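Local coordinates for XC6422 protein (Xanthomonas campestris, PDB 2FUK) that is a small alpha/beta-hydrolase without a lid domain, probably acting as a serine hydrolase whose natural substrate is not established, at residues Y123-R127 / W147-V152; A141-G145 / A173-W177. Numbering follows the deposited sequence.

Contact 1 (Y123-R127 / W147-V152)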
ATOM      1  N   TYR A 123     -13.473 -17.803 -11.540  1.00  8.39           N
ATOM      2  CA  TYR A 123     -14.479 -18.721 -12.061  1.00  8.21           C
ATOM      3  C   TYR A 123     -15.232 -19.347 -10.890  1.00  8.13           C
ATOM      4  O   TYR A 123     -16.455 -19.372 -10.885  1.00  7.98           O
ATOM      5  CB  TYR A 123     -13.818 -19.816 -12.909  1.00  9.33           C
ATOM      6  CG  TYR A 123     -14.707 -21.009 -13.213  1.00 10.46           C
ATOM      7  CD1 TYR A 123     -15.833 -20.881 -14.031  1.00 13.34           C
ATOM      8  CD2 TYR A 123     -14.408 -22.269 -12.695  1.00 13.56           C
ATOM      9  CE1 TYR A 123     -16.645 -21.986 -14.331  1.00 14.75           C
ATOM     10  CE2 TYR A 123     -15.207 -23.377 -12.986  1.00 14.67           C
ATOM     11  CZ  TYR A 123     -16.324 -23.229 -13.807  1.00 15.29           C
ATOM     12  OH  TYR A 123     -17.105 -24.326 -14.111  1.00 16.20           O
ATOM     13  N   VAL A 124     -14.499 -19.836  -9.893  1.00  7.87           N
ATOM     14  CA  VAL A 124     -15.136 -20.471  -8.742  1.00  7.19           C
ATOM     15  C   VAL A 124     -16.016 -19.517  -7.940  1.00  7.52           C
ATOM     16  O   VAL A 124     -17.119 -19.889  -7.529  1.00  7.63           O
ATOM     17  CB  VAL A 124     -14.082 -21.110  -7.791  1.00  6.79           C
ATOM     18  CG1 VAL A 124     -14.766 -21.672  -6.544  1.00  6.69           C
ATOM     19  CG2 VAL A 124     -13.354 -22.221  -8.513  1.00  8.76           C
ATOM     20  N   SER A 125     -15.547 -18.294  -7.700  1.00  6.24           N
ATOM     21  CA  SER A 125     -16.354 -17.358  -6.934  1.00  7.06           C
ATOM     22  C   SER A 125     -17.577 -16.876  -7.708  1.00  7.48           C
ATOM     23  O   SER A 125     -18.633 -16.669  -7.123  1.00  7.74           O
ATOM     24  CB  SER A 125     -15.512 -16.169  -6.448  1.00  6.18           C
ATOM     25  OG  SER A 125     -14.814 -15.526  -7.489  1.00  6.74           O
ATOM     26  N   LEU A 126     -17.446 -16.711  -9.023  1.00  8.03           N
ATOM     27  CA  LEU A 126     -18.582 -16.275  -9.831  1.00  7.85           C
ATOM     28  C   LEU A 126     -19.648 -17.377  -9.861  1.00  8.98           C
ATOM     29  O   LEU A 126     -20.840 -17.114  -9.686  1.00  9.25           O
ATOM     30  CB  LEU A 126     -18.129 -15.940 -11.260  1.00  9.27           C
ATOM     31  CG  LEU A 126     -19.238 -15.508 -12.221  1.00 10.44           C
ATOM     32  CD1 LEU A 126     -19.946 -14.276 -11.682  1.00 11.66           C
ATOM     33  CD2 LEU A 126     -18.647 -15.227 -13.596  1.00 12.35           C
ATOM     34  N   ARG A 127     -19.212 -18.615 -10.070  1.00  8.72           N
ATOM     35  CA  ARG A 127     -20.139 -19.738 -10.104  1.00  9.07           C
ATOM     36  C   ARG A 127     -20.808 -19.916  -8.745  1.00  8.59           C
ATOM     37  O   ARG A 127     -21.963 -20.326  -8.665  1.00 10.38           O
ATOM     38  CB  ARG A 127     -19.407 -21.026 -10.502  1.00 10.44           C
ATOM     39  CG  ARG A 127     -19.074 -21.119 -12.000  1.00 13.00           C
ATOM     40  CD  ARG A 127     -19.719 -22.356 -12.618  1.00 13.95           C
ATOM     41  NE  ARG A 127     -21.176 -22.303 -12.550  1.00 16.74           N
ATOM     42  CZ  ARG A 127     -21.969 -21.827 -13.508  1.00 16.90           C
ATOM     43  NH1 ARG A 127     -21.456 -21.355 -14.638  1.00 16.89           N
ATOM     44  NH2 ARG A 127     -23.285 -21.823 -13.334  1.00 18.03           N
ATOM     45  N   TRP A 147     -13.735 -21.662 -19.313  1.00 22.59           N
ATOM     46  CA  TRP A 147     -14.687 -22.191 -18.337  1.00 21.34           C
ATOM     47  C   TRP A 147     -16.105 -21.728 -18.672  1.00 21.70           C
ATOM     48  O   TRP A 147     -16.297 -20.743 -19.393  1.00 22.72           O
ATOM     49  CB  TRP A 147     -14.324 -21.725 -16.924  1.00 20.79           C
ATOM     50  CG  TRP A 147     -12.979 -22.186 -16.443  1.00 20.46           C
ATOM     51  CD1 TRP A 147     -11.829 -21.455 -16.407  1.00 20.62           C
ATOM     52  CD2 TRP A 147     -12.649 -23.480 -15.925  1.00 19.57           C
ATOM     53  NE1 TRP A 147     -10.798 -22.208 -15.892  1.00 20.89           N
ATOM     54  CE2 TRP A 147     -11.274 -23.458 -15.591  1.00 20.65           C
ATOM     55  CE3 TRP A 147     -13.379 -24.657 -15.712  1.00 19.93           C
ATOM     56  CZ2 TRP A 147     -10.614 -24.569 -15.055  1.00 18.91           C
ATOM     57  CZ3 TRP A 147     -12.720 -25.767 -15.176  1.00 20.49           C
ATOM     58  CH2 TRP A 147     -11.350 -25.710 -14.853  1.00 19.88           C
ATOM     59  N   ASP A 148     -17.102 -22.425 -18.133  1.00 21.57           N
ATOM     60  CA  ASP A 148     -18.489 -22.076 -18.403  1.00 20.85           C
ATOM     61  C   ASP A 148     -19.062 -21.074 -17.408  1.00 19.65           C
ATOM     62  O   ASP A 148     -19.181 -21.374 -16.219  1.00 20.87           O
ATOM     63  CB  ASP A 148     -19.349 -23.335 -18.414  1.00 22.54           C
ATOM     64  CG  ASP A 148     -20.816 -23.023 -18.524  1.00 23.96           C
ATOM     65  OD1 ASP A 148     -21.181 -22.231 -19.426  1.00 23.84           O
ATOM     66  OD2 ASP A 148     -21.600 -23.573 -17.716  1.00 27.27           O
ATOM     67  N   PHE A 149     -19.427 -19.891 -17.912  1.00 18.88           N
ATOM     68  CA  PHE A 149     -19.997 -18.814 -17.091  1.00 17.41           C
ATOM     69  C   PHE A 149     -21.502 -18.662 -17.284  1.00 17.66           C
ATOM     70  O   PHE A 149     -22.087 -17.656 -16.873  1.00 17.33           O
ATOM     71  CB  PHE A 149     -19.343 -17.468 -17.433  1.00 17.77           C
ATOM     72  CG  PHE A 149     -17.877 -17.385 -17.094  1.00 17.44           C
ATOM     73  CD1 PHE A 149     -17.096 -16.372 -17.641  1.00 19.19           C
ATOM     74  CD2 PHE A 149     -17.274 -18.308 -16.246  1.00 20.01           C
ATOM     75  CE1 PHE A 149     -15.728 -16.279 -17.352  1.00 18.93           C
ATOM     76  CE2 PHE A 149     -15.905 -18.225 -15.951  1.00 19.59           C
ATOM     77  CZ  PHE A 149     -15.135 -17.209 -16.506  1.00 18.20           C
ATOM     78  N   SER A 150     -22.132 -19.642 -17.919  1.00 17.96           N
ATOM     79  CA  SER A 150     -23.569 -19.566 -18.149  1.00 18.09           C
ATOM     80  C   SER A 150     -24.368 -19.820 -16.878  1.00 18.22           C
ATOM     81  O   SER A 150     -23.926 -20.526 -15.974  1.00 18.17           O
ATOM     82  CB  SER A 150     -23.993 -20.552 -19.247  1.00 18.18           C
ATOM     83  OG  SER A 150     -23.623 -21.879 -18.937  1.00 20.32           O
ATOM     84  N   ASP A 151     -25.545 -19.216 -16.804  1.00 18.87           N
ATOM     85  CA  ASP A 151     -26.418 -19.374 -15.649  1.00 20.28           C
ATOM     86  C   ASP A 151     -25.744 -19.022 -14.316  1.00 19.65           C
ATOM     87  O   ASP A 151     -25.843 -19.767 -13.337  1.00 20.93           O
ATOM     88  CB  ASP A 151     -26.972 -20.805 -15.595  1.00 22.42           C
ATOM     89  CG  ASP A 151     -28.207 -20.922 -14.713  1.00 25.48           C
ATOM     90  OD1 ASP A 151     -28.783 -22.033 -14.618  1.00 26.32           O
ATOM     91  OD2 ASP A 151     -28.608 -19.901 -14.115  1.00 27.04           O
ATOM     92  N   VAL A 152     -25.041 -17.896 -14.291  1.00 19.10           N
ATOM     93  CA  VAL A 152     -24.403 -17.414 -13.071  1.00 17.25           C
ATOM     94  C   VAL A 152     -25.231 -16.221 -12.605  1.00 16.70           C
ATOM     95  O   VAL A 152     -25.867 -15.543 -13.420  1.00 15.51           O
ATOM     96  CB  VAL A 152     -22.945 -16.969 -13.318  1.00 18.03           C
ATOM     97  CG1 VAL A 152     -22.409 -16.250 -12.101  1.00 20.00           C
ATOM     98  CG2 VAL A 152     -22.077 -18.175 -13.610  1.00 18.56           C
TER

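Contact 2 (A141-G145 / A173-W177)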
ATOM      1  N   ALA A 141      -9.218 -11.163 -14.000  1.00  7.11           N
ATOM      2  CA  ALA A 141      -8.916 -12.037 -15.123  1.00  6.96           C
ATOM      3  C   ALA A 141      -9.851 -13.244 -15.199  1.00  8.43           C
ATOM      4  O   ALA A 141      -9.397 -14.394 -15.217  1.00  8.74           O
ATOM      5  CB  ALA A 141      -7.464 -12.497 -15.057  1.00  7.23           C
ATOM      6  N   PRO A 142     -11.176 -13.002 -15.248  1.00  8.40           N
ATOM      7  CA  PRO A 142     -12.107 -14.134 -15.327  1.00  8.58           C
ATOM      8  C   PRO A 142     -11.738 -14.896 -16.587  1.00 10.35           C
ATOM      9  O   PRO A 142     -11.694 -14.321 -17.667  1.00 10.15           O
ATOM     10  CB  PRO A 142     -13.474 -13.456 -15.426  1.00  8.78           C
ATOM     11  CG  PRO A 142     -13.157 -12.139 -16.093  1.00  8.36           C
ATOM     12  CD  PRO A 142     -11.888 -11.720 -15.386  1.00  8.57           C
ATOM     13  N   PRO A 143     -11.467 -16.198 -16.461  1.00 11.38           N
ATOM     14  CA  PRO A 143     -11.083 -17.022 -17.607  1.00 11.97           C
ATOM     15  C   PRO A 143     -12.156 -17.334 -18.640  1.00 13.38           C
ATOM     16  O   PRO A 143     -12.468 -18.498 -18.872  1.00 11.99           O
ATOM     17  CB  PRO A 143     -10.531 -18.278 -16.941  1.00 12.12           C
ATOM     18  CG  PRO A 143     -11.422 -18.416 -15.755  1.00 14.17           C
ATOM     19  CD  PRO A 143     -11.486 -16.997 -15.220  1.00 11.99           C
ATOM     20  N   ALA A 144     -12.718 -16.299 -19.263  1.00 13.40           N
ATOM     21  CA  ALA A 144     -13.727 -16.515 -20.293  1.00 15.08           C
ATOM     22  C   ALA A 144     -13.050 -17.233 -21.453  1.00 17.15           C
ATOM     23  O   ALA A 144     -11.863 -17.017 -21.733  1.00 17.59           O
ATOM     24  CB  ALA A 144     -14.297 -15.191 -20.761  1.00 13.73           C
ATOM     25  N   GLY A 145     -13.806 -18.091 -22.123  1.00 18.71           N
ATOM     26  CA  GLY A 145     -13.245 -18.834 -23.233  1.00 21.79           C
ATOM     27  C   GLY A 145     -12.743 -20.212 -22.831  1.00 23.00           C
ATOM     28  O   GLY A 145     -12.551 -21.066 -23.699  1.00 25.37           O
ATOM     29  N   ALA A 173     -12.077 -12.337 -25.406  1.00 11.22           N
ATOM     30  CA  ALA A 173     -13.070 -13.346 -25.030  1.00 10.15           C
ATOM     31  C   ALA A 173     -13.866 -12.835 -23.827  1.00  9.43           C
ATOM     32  O   ALA A 173     -15.072 -13.070 -23.711  1.00  9.18           O
ATOM     33  CB  ALA A 173     -12.383 -14.656 -24.678  1.00 10.97           C
ATOM     34  N   VAL A 174     -13.169 -12.151 -22.926  1.00  8.51           N
ATOM     35  CA  VAL A 174     -13.799 -11.587 -21.743  1.00  8.03           C
ATOM     36  C   VAL A 174     -14.765 -10.488 -22.178  1.00  8.99           C
ATOM     37  O   VAL A 174     -15.931 -10.474 -21.780  1.00  9.13           O
ATOM     38  CB  VAL A 174     -12.740 -10.984 -20.790  1.00  6.93           C
ATOM     39  CG1 VAL A 174     -13.420 -10.271 -19.620  1.00  9.10           C
ATOM     40  CG2 VAL A 174     -11.827 -12.093 -20.278  1.00  9.12           C
ATOM     41  N   TYR A 175     -14.278  -9.573 -23.005  1.00  9.04           N
ATOM     42  CA  TYR A 175     -15.113  -8.469 -23.462  1.00  9.73           C
ATOM     43  C   TYR A 175     -16.312  -8.955 -24.279  1.00 10.97           C
ATOM     44  O   TYR A 175     -17.422  -8.427 -24.131  1.00 10.33           O
ATOM     45  CB  TYR A 175     -14.270  -7.471 -24.267  1.00  9.60           C
ATOM     46  CG  TYR A 175     -12.991  -7.055 -23.570  1.00  9.79           C
ATOM     47  CD1 TYR A 175     -12.934  -6.959 -22.176  1.00  8.37           C
ATOM     48  CD2 TYR A 175     -11.828  -6.787 -24.294  1.00  8.00           C
ATOM     49  CE1 TYR A 175     -11.754  -6.617 -21.524  1.00 10.38           C
ATOM     50  CE2 TYR A 175     -10.636  -6.440 -23.648  1.00 11.67           C
ATOM     51  CZ  TYR A 175     -10.608  -6.361 -22.261  1.00  9.95           C
ATOM     52  OH  TYR A 175      -9.440  -6.047 -21.603  1.00 11.26           O
ATOM     53  N   ASP A 176     -16.106  -9.961 -25.129  1.00 10.56           N
ATOM     54  CA  ASP A 176     -17.202 -10.482 -25.945  1.00 11.80           C
ATOM     55  C   ASP A 176     -18.298 -11.060 -25.056  1.00 11.73           C
ATOM     56  O   ASP A 176     -19.471 -11.037 -25.411  1.00 13.06           O
ATOM     57  CB  ASP A 176     -16.720 -11.582 -26.897  1.00 12.94           C
ATOM     58  CG  ASP A 176     -15.919 -11.050 -28.078  1.00 15.79           C
ATOM     59  OD1 ASP A 176     -15.850  -9.815 -28.276  1.00 16.09           O
ATOM     60  OD2 ASP A 176     -15.357 -11.886 -28.826  1.00 16.62           O
ATOM     61  N   TRP A 177     -17.900 -11.594 -23.905  1.00  9.81           N
ATOM     62  CA  TRP A 177     -18.838 -12.181 -22.960  1.00  9.31           C
ATOM     63  C   TRP A 177     -19.553 -11.096 -22.158  1.00  9.45           C
ATOM     64  O   TRP A 177     -20.779 -11.117 -22.016  1.00  9.93           O
ATOM     65  CB  TRP A 177     -18.083 -13.144 -22.025  1.00  8.51           C
ATOM     66  CG  TRP A 177     -18.783 -13.473 -20.738  1.00  9.28           C
ATOM     67  CD1 TRP A 177     -20.034 -13.995 -20.589  1.00  7.76           C
ATOM     68  CD2 TRP A 177     -18.259 -13.302 -19.418  1.00  9.72           C
ATOM     69  NE1 TRP A 177     -20.324 -14.159 -19.253  1.00  9.85           N
ATOM     70  CE2 TRP A 177     -19.249 -13.741 -18.514  1.00  9.90           C
ATOM     71  CE3 TRP A 177     -17.044 -12.820 -18.911  1.00 10.01           C
ATOM     72  CZ2 TRP A 177     -19.062 -13.712 -17.126  1.00 10.41           C
ATOM     73  CZ3 TRP A 177     -16.858 -12.792 -17.530  1.00 10.35           C
ATOM     74  CH2 TRP A 177     -17.863 -13.236 -16.659  1.00  9.54           C
TER

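Contact 1 (Y123-R127 / W147-V152)
A single arginine gathers up the turn of a loop by its backbone: Arg127 NH1 donates to Asp148 O at 2.8 Å and to Ser150 O at 2.9 Å, and Arg127 NH2 reaches the same Ser150 O at 3.0 Å. Its CA-to-CB bond points sideways, and the long aliphatic part brings the planar, multi-donor guanidinium to the carbonyls. Val152 CG2 covers one guanidinium face, 3.4 Å from Arg127 NH1. Asp148 OD2 makes a long salt bridge of 3.8 Å to Arg127 NH1, with no N-H pointing at it; OD1 of the same residue takes the backbone N of Ser150 at 3.1 Å in an Asx turn and Ser150 OG at 2.5 Å. One helical turn earlier, Tyr123 stacks face-to-face on the five-membered ring of Trp147, centroids 4.4 Å apart and planes at 21°; Trp147 CB makes a CH-pi contact 3.6 Å from the Tyr123 ring centroid, and Phe149 meets Tyr123 rim to rim, flat rings packing as an aromatic cluster. Leu126 CD2 rests over the Phe149 ring, 4.2 Å from Phe149 CG. Helix 120-132 thus carries the loop that follows strand 136-140, with Val124 turned to helix 92-107 and Ser125 and Leu126 touching Leu137 of that strand.

Contact 2 (A141-G145 / A173-W177)
Ala144 presses its methyl group against helix 171-178, its CB 3.7 Å from Ala173 O and 3.8 Å from Val174 CA; with Ala144 CA and Val174 CA only 5.1 Å apart, the small side chains of Ala144 and Ala173 suit this close approach. Val174, in the t rotamer common for valine in helices, lays CG1 4.0 Å from Pro142 CG, while its CG2 touches both Pro142 O (3.4 Å) and Ala144 CB (4.0 Å). A chi1 of 161° carries the Trp177 indole out from the helix to the loop: Trp177 CZ3 lies 4.0 Å from Pro142 CG, where the compact apolar proline ring, also packed on Val174, meets the indole edge, and Trp177 CE3 lies 4.1 Å from Ala144 CB. Between the two loop residues, Pro143 centres an inverse gamma turn in which Ala144 N bonds to Pro142 O at 2.7 Å. This turn leaves strand 136-140 of the parallel part of an alpha/beta-hydrolase sheet, and helix 171-178 belongs to the crossover between strands 158-163 and 186-190. Gly145, at phi 95° and psi -17°, is where a CB would jam against the preceding carbonyl. The CA-to-CB bond of Tyr175 points away, and its OH hydrogen-bonds Asp164 OD2.

Overall arrangement
Contacts 1 and 2 each take one segment from the loop after strand 136-140, with centres about 11 Å apart and segments that alternate along the chain. They share an apolar seam: Phe149 CD1 is 3.3 Å from Trp177 CZ2, Phe149 CE1 is 3.6 Å from Ala144 CA, and Leu126 CD2 is 3.7 Å from Trp177 CH2. Helices 120-132 and 171-178 therefore meet through the loop and directly. Helix 120-132 follows what looks like the nucleophile elbow of the family, and Ser119, His195 and Asp166 are arranged as a probable Ser-His-Asp catalytic triad. Tyr123 and Pro142 approach that elbow, and Trp147 and Val174 the triad, without touching them.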